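Local coordinates for protein triacylglycerol lipase (Yarrowia lipolytica, PDB 3O0D) that probably hydrolyses triacylglycerols as a secreted, glycosylated lipase of the alpha/beta-hydrolase fold, at residues Val74-Ile85 with Ile148-Thr159. Sequence-based numbering, arbitrary orientation. Where two conformers were deposited one is given.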
loop_
_atom_site.group_PDB
_atom_site.type_symbol
_atom_site.label_atom_id
_atom_site.label_comp_id
_atom_site.label_asym_id
_atom_site.label_seq_id
_atom_site.Cartn_x
_atom_site.Cartn_y
_atom_site.Cartn_z
ATOM N N VAL A 74 -10.639 4.065 13.927
ATOM C CA VAL A 74 -11.870 4.718 13.389
ATOM C C VAL A 74 -11.643 6.240 13.538
ATOM O O VAL A 74 -11.341 6.721 14.629
ATOM C CB VAL A 74 -13.081 4.309 14.206
ATOM C CG1 VAL A 74 -14.329 5.072 13.628
ATOM C CG2 VAL A 74 -13.299 2.788 14.039
ATOM N N ASP A 75 -11.845 6.968 12.439
ATOM C CA ASP A 75 -11.615 8.452 12.439
ATOM C C ASP A 75 -13.084 8.985 12.283
ATOM O O ASP A 75 -13.710 8.894 11.209
ATOM C CB ASP A 75 -10.814 8.807 11.248
ATOM C CG ASP A 75 -10.457 10.306 11.201
ATOM O OD1 ASP A 75 -11.286 11.094 11.708
ATOM O OD2 ASP A 75 -9.391 10.666 10.650
ATOM N N HIS A 76 -13.563 9.488 13.401
ATOM C CA HIS A 76 -14.903 10.087 13.500
ATOM C C HIS A 76 -14.896 11.462 12.884
ATOM O O HIS A 76 -16.003 12.030 12.672
ATOM C CB HIS A 76 -15.239 10.187 14.985
ATOM C CG HIS A 76 -15.369 8.852 15.650
ATOM N ND1 HIS A 76 -16.381 7.966 15.331
ATOM C CD2 HIS A 76 -14.584 8.219 16.547
ATOM C CE1 HIS A 76 -16.225 6.843 16.028
ATOM N NE2 HIS A 76 -15.158 6.986 16.796
ATOM N N ALA A 77 -13.725 12.068 12.641
ATOM C CA ALA A 77 -13.744 13.413 11.958
ATOM C C ALA A 77 -13.893 13.210 10.486
ATOM O O ALA A 77 -14.638 13.931 9.804
ATOM C CB ALA A 77 -12.496 14.216 12.263
ATOM N N SER A 78 -13.197 12.255 9.912
ATOM C CA SER A 78 -13.292 12.039 8.471
ATOM C C SER A 78 -14.352 10.980 8.113
ATOM O O SER A 78 -14.628 10.821 6.889
ATOM C CB SER A 78 -11.898 11.618 7.888
ATOM O OG SER A 78 -11.611 10.321 8.422
ATOM N N LYS A 79 -14.937 10.362 9.132
ATOM C CA LYS A 79 -15.907 9.223 8.930
ATOM C C LYS A 79 -15.325 8.089 8.112
ATOM O O LYS A 79 -15.825 7.692 7.031
ATOM C CB LYS A 79 -17.191 9.766 8.218
ATOM C CG LYS A 79 -18.130 10.582 9.167
ATOM C CD LYS A 79 -17.440 11.806 9.593
ATOM C CE LYS A 79 -18.267 12.849 10.493
ATOM N NZ LYS A 79 -17.546 14.181 10.503
ATOM N N GLN A 80 -14.172 7.583 8.593
ATOM C CA GLN A 80 -13.467 6.527 7.893
ATOM C C GLN A 80 -13.037 5.494 8.960
ATOM O O GLN A 80 -12.891 5.812 10.144
ATOM C CB GLN A 80 -12.176 7.021 7.213
ATOM C CG GLN A 80 -12.559 7.946 6.002
ATOM C CD GLN A 80 -11.317 8.553 5.414
ATOM O OE1 GLN A 80 -10.589 9.267 6.089
ATOM N NE2 GLN A 80 -10.983 8.153 4.191
ATOM N N ILE A 81 -12.845 4.294 8.431
ATOM C CA ILE A 81 -12.221 3.183 9.221
ATOM C C ILE A 81 -10.871 2.965 8.507
ATOM O O ILE A 81 -10.812 2.785 7.285
ATOM C CB ILE A 81 -13.081 1.907 9.053
ATOM C CG1 ILE A 81 -14.434 2.147 9.746
ATOM C CG2 ILE A 81 -12.297 0.701 9.758
ATOM C CD1 ILE A 81 -15.580 1.066 9.331
ATOM N N TYR A 82 -9.814 2.945 9.316
ATOM C CA TYR A 82 -8.451 2.749 8.736
ATOM C C TYR A 82 -7.915 1.353 9.079
ATOM O O TYR A 82 -7.999 1.011 10.224
ATOM C CB TYR A 82 -7.507 3.705 9.405
ATOM C CG TYR A 82 -7.784 5.166 9.179
ATOM C CD1 TYR A 82 -8.238 5.608 7.957
ATOM C CD2 TYR A 82 -7.499 6.050 10.174
ATOM C CE1 TYR A 82 -8.488 7.014 7.763
ATOM C CE2 TYR A 82 -7.774 7.486 10.009
ATOM C CZ TYR A 82 -8.225 7.876 8.770
ATOM O OH TYR A 82 -8.502 9.206 8.532
ATOM N N LEU A 83 -7.468 0.622 8.067
ATOM C CA LEU A 83 -6.676 -0.580 8.333
ATOM C C LEU A 83 -5.240 -0.243 7.782
ATOM O O LEU A 83 -5.099 0.088 6.640
ATOM C CB LEU A 83 -7.249 -1.733 7.528
ATOM C CG LEU A 83 -6.357 -3.015 7.658
ATOM C CD1 LEU A 83 -6.170 -3.424 9.110
ATOM C CD2 LEU A 83 -7.082 -4.122 6.866
ATOM N N VAL A 84 -4.248 -0.366 8.691
ATOM C CA VAL A 84 -2.895 0.047 8.306
ATOM C C VAL A 84 -2.023 -1.171 8.592
ATOM O O VAL A 84 -2.148 -1.789 9.650
ATOM C CB VAL A 84 -2.447 1.145 9.212
ATOM C CG1 VAL A 84 -0.904 1.475 9.008
ATOM C CG2 VAL A 84 -3.288 2.476 8.908
ATOM N N ILE A 85 -1.201 -1.475 7.584
ATOM C CA ILE A 85 -0.413 -2.740 7.679
ATOM C C ILE A 85 1.059 -2.426 7.367
ATOM O O ILE A 85 1.384 -1.535 6.584
ATOM C CB ILE A 85 -0.860 -3.697 6.656
ATOM C CG1 ILE A 85 -2.446 -3.821 6.600
ATOM C CG2 ILE A 85 -0.318 -5.146 7.071
ATOM C CD1 ILE A 85 -2.967 -4.480 5.273
ATOM N N ILE A 148 -16.950 -2.481 10.851
ATOM C CA ILE A 148 -17.755 -2.059 9.642
ATOM C C ILE A 148 -19.237 -2.042 10.042
ATOM O O ILE A 148 -19.985 -1.132 9.680
ATOM C CB ILE A 148 -17.437 -2.971 8.409
ATOM C CG1 ILE A 148 -15.994 -2.745 7.883
ATOM C CG2 ILE A 148 -18.433 -2.828 7.213
ATOM C CD1 ILE A 148 -15.453 -3.857 6.997
ATOM N N GLU A 149 -19.675 -3.085 10.756
ATOM C CA GLU A 149 -21.112 -3.133 11.157
ATOM C C GLU A 149 -21.455 -2.038 12.152
ATOM O O GLU A 149 -22.569 -1.503 12.187
ATOM C CB GLU A 149 -21.497 -4.551 11.688
ATOM C CG GLU A 149 -21.351 -5.608 10.612
ATOM C CD GLU A 149 -22.261 -5.397 9.407
ATOM O OE1 GLU A 149 -23.505 -5.277 9.608
ATOM O OE2 GLU A 149 -21.737 -5.345 8.260
ATOM N N GLN A 150 -20.520 -1.666 12.994
ATOM C CA GLN A 150 -20.728 -0.644 13.932
ATOM C C GLN A 150 -20.820 0.762 13.305
ATOM O O GLN A 150 -21.525 1.619 13.801
ATOM C CB GLN A 150 -19.599 -0.688 14.948
ATOM C CG GLN A 150 -19.737 0.326 16.000
ATOM C CD GLN A 150 -18.793 0.053 17.178
ATOM O OE1 GLN A 150 -17.894 -0.816 17.112
ATOM N NE2 GLN A 150 -18.967 0.838 18.240
ATOM N N TYR A 151 -20.045 0.992 12.245
ATOM C CA TYR A 151 -19.981 2.271 11.528
ATOM C C TYR A 151 -20.281 2.109 10.078
ATOM O O TYR A 151 -19.413 2.183 9.205
ATOM C CB TYR A 151 -18.562 2.919 11.701
ATOM C CG TYR A 151 -18.280 3.150 13.155
ATOM C CD1 TYR A 151 -18.832 4.262 13.788
ATOM C CD2 TYR A 151 -17.458 2.307 13.904
ATOM C CE1 TYR A 151 -18.660 4.505 15.124
ATOM C CE2 TYR A 151 -17.235 2.576 15.322
ATOM C CZ TYR A 151 -17.850 3.694 15.889
ATOM O OH TYR A 151 -17.709 4.038 17.249
ATOM N N PRO A 152 -21.534 1.769 9.758
ATOM C CA PRO A 152 -21.763 1.209 8.402
ATOM C C PRO A 152 -21.736 2.212 7.267
ATOM O O PRO A 152 -21.566 1.847 6.096
ATOM C CB PRO A 152 -23.219 0.656 8.501
ATOM C CG PRO A 152 -23.739 1.177 9.710
ATOM C CD PRO A 152 -22.688 1.681 10.639
ATOM N N ASP A 153 -21.798 3.507 7.625
ATOM C CA ASP A 153 -21.666 4.493 6.571
ATOM C C ASP A 153 -20.264 5.167 6.522
ATOM O O ASP A 153 -20.036 6.020 5.705
ATOM C CB ASP A 153 -22.830 5.505 6.553
ATOM C CG ASP A 153 -22.832 6.491 7.653
ATOM O OD1 ASP A 153 -21.918 6.515 8.500
ATOM O OD2 ASP A 153 -23.829 7.290 7.677
ATOM N N TYR A 154 -19.333 4.668 7.345
ATOM C CA TYR A 154 -17.888 5.149 7.180
ATOM C C TYR A 154 -17.194 4.513 5.989
ATOM O O TYR A 154 -17.464 3.350 5.658
ATOM C CB TYR A 154 -17.100 4.926 8.495
ATOM C CG TYR A 154 -17.400 5.849 9.655
ATOM C CD1 TYR A 154 -18.652 6.572 9.789
ATOM C CD2 TYR A 154 -16.451 6.012 10.643
ATOM C CE1 TYR A 154 -18.890 7.382 10.904
ATOM C CE2 TYR A 154 -16.702 6.761 11.753
ATOM C CZ TYR A 154 -17.898 7.516 11.863
ATOM O OH TYR A 154 -17.987 8.258 12.985
ATOM N N GLN A 155 -16.319 5.252 5.339
ATOM C CA GLN A 155 -15.545 4.774 4.174
ATOM C C GLN A 155 -14.388 3.954 4.777
ATOM O O GLN A 155 -13.745 4.412 5.738
ATOM C CB GLN A 155 -14.882 5.945 3.412
ATOM C CG GLN A 155 -14.045 5.482 2.231
ATOM C CD GLN A 155 -13.334 6.604 1.486
ATOM O OE1 GLN A 155 -12.695 7.478 2.102
ATOM N NE2 GLN A 155 -13.439 6.588 0.168
ATOM N N ILE A 156 -14.101 2.794 4.198
ATOM C CA ILE A 156 -12.965 1.942 4.604
ATOM C C ILE A 156 -11.761 2.370 3.791
ATOM O O ILE A 156 -11.852 2.478 2.570
ATOM C CB ILE A 156 -13.310 0.488 4.243
ATOM C CG1 ILE A 156 -14.541 0.026 5.029
ATOM C CG2 ILE A 156 -12.092 -0.467 4.461
ATOM C CD1 ILE A 156 -15.289 -1.154 4.351
ATOM N N ALA A 157 -10.628 2.600 4.470
ATOM C CA ALA A 157 -9.380 2.967 3.786
ATOM C C ALA A 157 -8.262 2.025 4.265
ATOM O O ALA A 157 -8.104 1.880 5.506
ATOM C CB ALA A 157 -8.956 4.427 4.153
ATOM N N VAL A 158 -7.566 1.423 3.289
ATOM C CA VAL A 158 -6.487 0.456 3.624
ATOM C C VAL A 158 -5.198 1.087 3.136
ATOM O O VAL A 158 -5.138 1.497 1.982
ATOM C CB VAL A 158 -6.690 -0.866 2.960
ATOM C CG1 VAL A 158 -5.744 -1.909 3.634
ATOM C CG2 VAL A 158 -8.154 -1.269 3.240
ATOM N N THR A 159 -4.212 1.147 4.020
ATOM C CA THR A 159 -2.903 1.731 3.603
ATOM C C THR A 159 -1.740 0.964 4.213
ATOM O O THR A 159 -1.869 0.283 5.190
ATOM C CB THR A 159 -2.850 3.281 3.879
ATOM O OG1 THR A 159 -1.665 3.845 3.253
ATOM C CG2 THR A 159 -2.786 3.543 5.307
#
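Backbone hydrogen bonds join Lys79-Ile85 to Gln155-Thr159 in parallel register, alternating from Gln155 N to Lys79 O through to Ile85 N, which donates to Thr159 O. Among them, Ala157 N donates to Ile81 O at 2.8 Å. Among side chains, Gln80 and Gln155 run side by side, and Gln80 NE2 donates to Gln155 OE1 at 2.8 Å with the amide planes turned 33° apart; Tyr21 OH also bonds that NE2, while Ser78 OG and Lys20 bind Gln80 OE1. These are adjacent parallel strands of the alpha/beta-hydrolase sheet: helix 127-150 leads into strand 155-161, which runs on to a probable nucleophile elbow at Gly160, Ser162 and Gly164. Strand 80-87 is reached from strand 68-75 by a short hairpin loop with a G1 beta bulge, in which Lys79 and Gln80 both face Asp75.

Aromatic contacts seal this hairpin against the turn Tyr151-Tyr154. The Tyr154 ring lies flat on the backbone of Lys79, whose CA sits over its centre, 3.6 Å from the centroid, and the Tyr154 hydroxyl shares a 2.9 Å hydrogen bond with His76 ND1. His76 is thus gripped at both nitrogens, since NE2 bonds Glu54, and its edge is turned toward the Tyr151 face in an offset edge-to-face pair, planes at 66°. Replacing Tyr154 with an alanine would probably leave His76 ND1 without this partner and uncover the Lys79 backbone.

Apolar packing continues on the side facing helix 127-150. Val74 CG1, anti to the backbone N (chi1 178°), sits over the centre of the Tyr151 ring in a CH-pi contact and lies at the edge of the Tyr154 ring, 3.5 Å from its CE2. Ile81 CD1 reaches Ile148 CA at 3.8 Å; farther along, Leu83 CD2 and Ile85 CD1 both rest on Val158 CG1.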